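Local coordinates for protein KDGF (Halomonas sp., PDB 5FQ0) that probably catalyses the ketonization of unsaturated uronate monomers released from pectin or alginate, using a cupin-fold metal site occupied here by nickel, at residues H28-M33 with F104-R108; K38-V44 with A91-D97. All coordinates share one frame; numbering follows the deposited sequence.

Contact 1. Residues H28-M33 with F104-R108; sequences HTPDLM and FSPRR
H28 meets R107 at the edge of its imidazole: NH1 donates to ND1 at 3.0 Å, lying almost in the ring plane, while ring and guanidinium planes stand 81° apart. The bond is bent, with an N-H...N angle of 138°. R107 is led here by a chain extended from CG to NE, and on the way its CB passes 3.1 Å from T29 O. Its NE turns to a different partner, the salt-bridged D109, which lies just beyond the segment. T29 OG1 accepts from D31 N, forming an ST turn, and is also hydrogen-bonded to an acidic side chain of another protein chain in the assembly. P30 lies against the guanidinium, its CA 3.7 Å above the plane and over the centre. Its carbonyl O receives R107 N in a nearly straight bond, the donor approaching from above the carbonyl plane. D31 O takes S105 OG at 2.9 Å, the donor tilted slightly from the carbonyl plane, and P106, which follows a cis peptide, adds a CA-H...O contact to the same oxygen. L32 brings CD1 to 3.6 Å from F104 O. M33 forms the hydrogen-bonded antiparallel pair with F104 through both backbone bonds; its CB packs on R107 CB, and with chi1 and chi2 both anti (176° and 179°) the chain reaches straight out to place SD 3.5 Å from R108 N, a weak bond. The result is a tight β-hairpin turn between strands 21-29 and 32-39, gripped by the chain leaving strand 98-105, at one end of a cupin β-sandwich sheet.

Contact 2. Residues K38-V44 with A91-D97; sequences KFDRGAV and AVALEPD
Two backbone hydrogen bonds join G42 and A43 to A93. G42 N donates to A93 O at 2.8 Å, coming from above the carbonyl plane, whereas A93 N reaches A43 O at 3.0 Å, nearly along the C=O axis. One residue farther on, V44 and V92 face each other as a non-hydrogen-bonded antiparallel pair, with CA-H...O contacts from V92 CA to A43 O and from V44 CA to A91 O. The first segment can supply these groups because D40 to A43 form a type II β turn, with G42 at its third position (phi 78°) and A43 N bonded back to D40 O. In the cupin β-sandwich this turn carries the chain from the end of strand 32-39 in one sheet to strand 44-48 in the other, where it pairs with strand 89-93.

Van der Waals packing adds to these bonds. A93 points its methyl at the base of F39, CB to CB at 3.3 Å, and the same methyl also touches D40 O; the F39 ring makes an edge-to-face stack with F64. V44 CG2 meets V92 CG2 across the strand pair. A flat charged group packs on a proline ring where R41, bent at chi2 and chi3, lays its guanidinium over P96, whose CG sits 4.3 Å above the plane and over its centre; R41 CB packs on the E95-P96 peptide.

Water-mediated polar contacts cluster about D97. The K38 and D97 side chains run alongside each other, yet NZ and OD1 stay 4.4 Å apart, too far for a salt bridge; one water spans them, accepting from NZ and donating to OD1. NZ also hydrogen-bonds Q22 OE1 on strand 21-29. A second water accepts from D97 N at 2.8 Å and donates to both D97 OD1 and D40 OD1, thereby linking two carboxylates that probably repel each other.

From the N terminus, the chain runs through strand 21-29 and the turn at 28-33, which residues 104-108 meet much later in the sequence, closing the outer, longer loop of contact 1. Strand 32-39 then leads to 38-44, where contact 2 begins; it closes on 91-97, so the two loops nest without crossing. The shorter inner loop holds all four nickel ligands, H48, H50, Q55 and H89. Strand 98-105 follows, returning from contact 2 to contact 1. Both contacts use strand 32-39, yet their centres lie about 25 Å apart, on opposite sides of the chain's centre: contact 1 ties strands within the larger sheet, contact 2 joins that sheet to the smaller one.

Contact 1. Residues H28-M33 with F104-R108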
loop_
_atom_site.group_PDB
_atom_site.type_symbol
_atom_site.label_atom_id
_atom_site.label_comp_id
_atom_site.label_asym_id
_atom_site.label_seq_id
_atom_site.Cartn_x
_atom_site.Cartn_y
_atom_site.Cartn_z
ATOM N N HIS B 28 9.896 -5.145 1.974
ATOM C CA HIS B 28 10.236 -4.324 3.130
ATOM C C HIS B 28 11.636 -3.758 3.035
ATOM O O HIS B 28 12.465 -4.295 2.320
ATOM C CB HIS B 28 10.095 -5.118 4.434
ATOM C CG HIS B 28 10.834 -6.419 4.441
ATOM N ND1 HIS B 28 12.115 -6.537 4.933
ATOM C CD2 HIS B 28 10.479 -7.655 4.018
ATOM C CE1 HIS B 28 12.517 -7.789 4.818
ATOM N NE2 HIS B 28 11.541 -8.490 4.279
ATOM N N THR B 29 11.854 -2.627 3.709
ATOM C CA THR B 29 13.169 -2.163 4.073
ATOM C C THR B 29 13.097 -2.131 5.602
ATOM O O THR B 29 12.033 -2.438 6.170
ATOM C CB THR B 29 13.448 -0.734 3.550
ATOM O OG1 THR B 29 12.628 0.191 4.258
ATOM C CG2 THR B 29 13.190 -0.624 2.026
ATOM N N PRO B 30 14.195 -1.741 6.282
ATOM C CA PRO B 30 14.055 -1.551 7.723
ATOM C C PRO B 30 13.032 -0.510 8.144
ATOM O O PRO B 30 12.501 -0.585 9.255
ATOM C CB PRO B 30 15.466 -1.094 8.146
ATOM C CG PRO B 30 16.378 -1.764 7.127
ATOM C CD PRO B 30 15.597 -1.597 5.841
ATOM N N ASP B 31 12.756 0.476 7.302
ATOM C CA ASP B 31 11.812 1.525 7.697
ATOM C C ASP B 31 10.428 1.401 7.072
ATOM O O ASP B 31 9.583 2.264 7.333
ATOM C CB ASP B 31 12.312 2.923 7.327
ATOM C CG ASP B 31 13.701 3.229 7.875
ATOM O OD1 ASP B 31 14.057 2.657 8.922
ATOM O OD2 ASP B 31 14.420 4.052 7.241
ATOM N N LEU B 32 10.206 0.398 6.210
ATOM C CA LEU B 32 8.959 0.357 5.453
ATOM C C LEU B 32 8.638 -1.066 5.062
ATOM O O LEU B 32 9.508 -1.806 4.640
ATOM C CB LEU B 32 9.096 1.210 4.175
ATOM C CG LEU B 32 7.862 1.506 3.321
ATOM C CD1 LEU B 32 6.789 2.193 4.147
ATOM C CD2 LEU B 32 8.247 2.330 2.091
ATOM N N MET B 33 7.369 -1.444 5.185
ATOM C CA MET B 33 6.953 -2.802 4.883
ATOM C C MET B 33 5.511 -2.809 4.356
ATOM O O MET B 33 4.667 -2.006 4.809
ATOM C CB MET B 33 7.066 -3.660 6.152
ATOM C CG MET B 33 6.568 -5.105 6.018
ATOM S SD MET B 33 6.727 -6.102 7.527
ATOM C CE MET B 33 7.980 -7.293 7.140
ATOM N N PHE B 104 3.468 -0.490 7.012
ATOM C CA PHE B 104 4.052 -0.204 8.331
ATOM C C PHE B 104 5.331 0.615 8.221
ATOM O O PHE B 104 6.066 0.500 7.240
ATOM C CB PHE B 104 4.395 -1.496 9.107
ATOM C CG PHE B 104 3.203 -2.378 9.425
ATOM C CD1 PHE B 104 2.441 -2.168 10.577
ATOM C CD2 PHE B 104 2.870 -3.440 8.577
ATOM C CE1 PHE B 104 1.377 -3.008 10.882
ATOM C CE2 PHE B 104 1.805 -4.271 8.849
ATOM C CZ PHE B 104 1.045 -4.059 10.010
ATOM N N SER B 105 5.583 1.446 9.233
ATOM C CA SER B 105 6.886 2.056 9.441
ATOM C C SER B 105 7.103 2.060 10.960
ATOM O O SER B 105 6.216 2.502 11.696
ATOM C CB SER B 105 6.935 3.476 8.905
ATOM O OG SER B 105 8.236 4.023 9.142
ATOM N N PRO B 106 8.227 1.519 11.442
ATOM C CA PRO B 106 9.210 0.835 10.606
ATOM C C PRO B 106 8.683 -0.535 10.210
ATOM O O PRO B 106 7.482 -0.794 10.314
ATOM C CB PRO B 106 10.435 0.704 11.541
ATOM C CG PRO B 106 9.852 0.673 12.913
ATOM C CD PRO B 106 8.683 1.638 12.846
ATOM N N ARG B 107 9.545 -1.406 9.725
ATOM C CA ARG B 107 9.040 -2.696 9.298
ATOM C C ARG B 107 8.727 -3.524 10.550
ATOM O O ARG B 107 9.291 -3.245 11.622
ATOM C CB ARG B 107 10.032 -3.397 8.380
ATOM C CG ARG B 107 11.116 -4.147 9.080
ATOM C CD ARG B 107 11.795 -5.170 8.175
ATOM N NE ARG B 107 13.140 -5.311 8.694
ATOM C CZ ARG B 107 14.260 -5.288 7.962
ATOM N NH1 ARG B 107 14.243 -5.228 6.623
ATOM N NH2 ARG B 107 15.408 -5.341 8.582
ATOM N N ARG B 108 7.826 -4.511 10.414
ATOM C CA ARG B 108 7.416 -5.361 11.512
ATOM C C ARG B 108 8.348 -6.579 11.551
ATOM O O ARG B 108 8.112 -7.538 10.841
ATOM C CB ARG B 108 5.963 -5.807 11.321
ATOM C CG ARG B 108 4.939 -4.677 11.495
ATOM C CD ARG B 108 4.615 -4.494 12.973
ATOM N NE ARG B 108 4.164 -5.777 13.521
ATOM C CZ ARG B 108 2.888 -6.174 13.553
ATOM N NH1 ARG B 108 1.910 -5.381 13.074
ATOM N NH2 ARG B 108 2.595 -7.378 14.054
#

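Contact 2. Residues K38-V44 with A91-D97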
loop_
_atom_site.group_PDB
_atom_site.type_symbol
_atom_site.label_atom_id
_atom_site.label_comp_id
_atom_site.label_asym_id
_atom_site.label_seq_id
_atom_site.Cartn_x
_atom_site.Cartn_y
_atom_site.Cartn_z
ATOM N N LYS B 38 -5.299 -11.510 3.558
ATOM C CA LYS B 38 -6.558 -12.049 3.043
ATOM C C LYS B 38 -7.433 -12.589 4.173
ATOM O O LYS B 38 -7.013 -13.494 4.918
ATOM C CB LYS B 38 -6.280 -13.193 2.059
ATOM C CG LYS B 38 -7.547 -13.783 1.431
ATOM C CD LYS B 38 -7.223 -14.673 0.243
ATOM C CE LYS B 38 -6.299 -15.837 0.612
ATOM N NZ LYS B 38 -6.920 -16.921 1.399
ATOM N N PHE B 39 -8.666 -12.076 4.241
ATOM C CA PHE B 39 -9.619 -12.467 5.262
ATOM C C PHE B 39 -10.749 -13.268 4.616
ATOM O O PHE B 39 -11.251 -12.901 3.580
ATOM C CB PHE B 39 -10.266 -11.207 5.855
ATOM C CG PHE B 39 -9.410 -10.456 6.828
ATOM C CD1 PHE B 39 -8.241 -9.830 6.422
ATOM C CD2 PHE B 39 -9.840 -10.302 8.166
ATOM C CE1 PHE B 39 -7.487 -9.098 7.338
ATOM C CE2 PHE B 39 -9.084 -9.595 9.084
ATOM C CZ PHE B 39 -7.911 -8.986 8.674
ATOM N N ASP B 40 -11.140 -14.357 5.251
ATOM C CA ASP B 40 -12.409 -14.986 4.979
ATOM C C ASP B 40 -13.491 -14.041 5.478
ATOM O O ASP B 40 -13.236 -13.187 6.331
ATOM C CB ASP B 40 -12.486 -16.280 5.771
ATOM C CG ASP B 40 -11.539 -17.321 5.253
ATOM O OD1 ASP B 40 -10.916 -17.136 4.176
ATOM O OD2 ASP B 40 -11.464 -18.356 5.907
ATOM N N ARG B 41 -14.693 -14.169 4.929
ATOM C CA ARG B 41 -15.808 -13.349 5.386
ATOM C C ARG B 41 -16.077 -13.557 6.891
ATOM O O ARG B 41 -16.080 -14.679 7.393
ATOM C CB ARG B 41 -17.029 -13.683 4.553
ATOM C CG ARG B 41 -18.346 -13.226 5.106
ATOM C CD ARG B 41 -19.245 -14.386 4.748
ATOM N NE ARG B 41 -20.134 -14.089 3.663
ATOM C CZ ARG B 41 -20.748 -14.987 2.904
ATOM N NH1 ARG B 41 -20.536 -16.291 3.012
ATOM N NH2 ARG B 41 -21.593 -14.539 2.007
ATOM N N GLY B 42 -16.241 -12.468 7.627
ATOM C CA GLY B 42 -16.473 -12.594 9.068
ATOM C C GLY B 42 -15.228 -12.888 9.912
ATOM O O GLY B 42 -15.348 -12.999 11.132
ATOM N N ALA B 43 -14.040 -13.030 9.289
ATOM C CA ALA B 43 -12.790 -13.123 10.063
ATOM C C ALA B 43 -12.502 -11.779 10.752
ATOM O O ALA B 43 -12.798 -10.706 10.222
ATOM C CB ALA B 43 -11.607 -13.545 9.182
ATOM N N VAL B 44 -11.940 -11.848 11.952
ATOM C CA VAL B 44 -11.819 -10.676 12.790
ATOM C C VAL B 44 -10.339 -10.366 13.075
ATOM O O VAL B 44 -9.610 -11.241 13.526
ATOM C CB VAL B 44 -12.583 -10.880 14.137
ATOM C CG1 VAL B 44 -12.325 -9.735 15.110
ATOM C CG2 VAL B 44 -14.078 -11.061 13.893
ATOM N N ALA B 91 -10.624 -4.825 12.724
ATOM C CA ALA B 91 -11.416 -4.984 11.487
ATOM C C ALA B 91 -12.249 -6.249 11.505
ATOM O O ALA B 91 -11.843 -7.261 12.064
ATOM C CB ALA B 91 -10.483 -5.024 10.254
ATOM N N VAL B 92 -13.387 -6.201 10.825
ATOM C CA VAL B 92 -14.147 -7.400 10.537
ATOM C C VAL B 92 -14.298 -7.437 9.016
ATOM O O VAL B 92 -14.800 -6.487 8.401
ATOM C CB VAL B 92 -15.549 -7.419 11.233
ATOM C CG1 VAL B 92 -16.288 -8.739 10.947
ATOM C CG2 VAL B 92 -15.431 -7.222 12.742
ATOM N N ALA B 93 -13.826 -8.514 8.400
ATOM C CA ALA B 93 -14.017 -8.678 6.951
ATOM C C ALA B 93 -15.504 -8.920 6.642
ATOM O O ALA B 93 -16.160 -9.712 7.337
ATOM C CB ALA B 93 -13.219 -9.852 6.460
ATOM N N LEU B 94 -16.020 -8.266 5.600
ATOM C CA LEU B 94 -17.448 -8.409 5.230
ATOM C C LEU B 94 -17.707 -9.386 4.042
ATOM O O LEU B 94 -18.855 -9.738 3.786
ATOM C CB LEU B 94 -18.094 -7.010 4.958
ATOM C CG LEU B 94 -17.778 -5.984 6.079
ATOM C CD1 LEU B 94 -18.198 -4.557 5.786
ATOM C CD2 LEU B 94 -18.395 -6.468 7.383
ATOM N N GLU B 95 -16.661 -9.809 3.322
ATOM C CA GLU B 95 -16.814 -10.640 2.080
ATOM C C GLU B 95 -15.717 -11.687 2.029
ATOM O O GLU B 95 -14.641 -11.467 2.597
ATOM C CB GLU B 95 -16.696 -9.792 0.798
ATOM C CG GLU B 95 -17.753 -8.726 0.623
ATOM C CD GLU B 95 -17.674 -8.057 -0.734
ATOM O OE1 GLU B 95 -16.873 -8.482 -1.618
ATOM O OE2 GLU B 95 -18.435 -7.093 -0.915
ATOM N N PRO B 96 -15.959 -12.819 1.355
ATOM C CA PRO B 96 -14.909 -13.819 1.219
ATOM C C PRO B 96 -13.725 -13.197 0.462
ATOM O O PRO B 96 -13.914 -12.251 -0.333
ATOM C CB PRO B 96 -15.563 -14.895 0.356
ATOM C CG PRO B 96 -17.037 -14.732 0.631
ATOM C CD PRO B 96 -17.205 -13.246 0.697
ATOM N N ASP B 97 -12.529 -13.716 0.714
ATOM C CA ASP B 97 -11.330 -13.182 0.060
ATOM C C ASP B 97 -11.260 -11.648 0.091
ATOM O O ASP B 97 -10.947 -11.031 -0.922
ATOM C CB ASP B 97 -11.292 -13.679 -1.396
ATOM C CG ASP B 97 -11.159 -15.205 -1.493
ATOM O OD1 ASP B 97 -10.739 -15.849 -0.519
ATOM O OD2 ASP B 97 -11.507 -15.750 -2.555
HETATM O O HOH W 1 -9.045 -17.997 -0.043
HETATM O O HOH W 2 -12.089 -16.303 1.759
#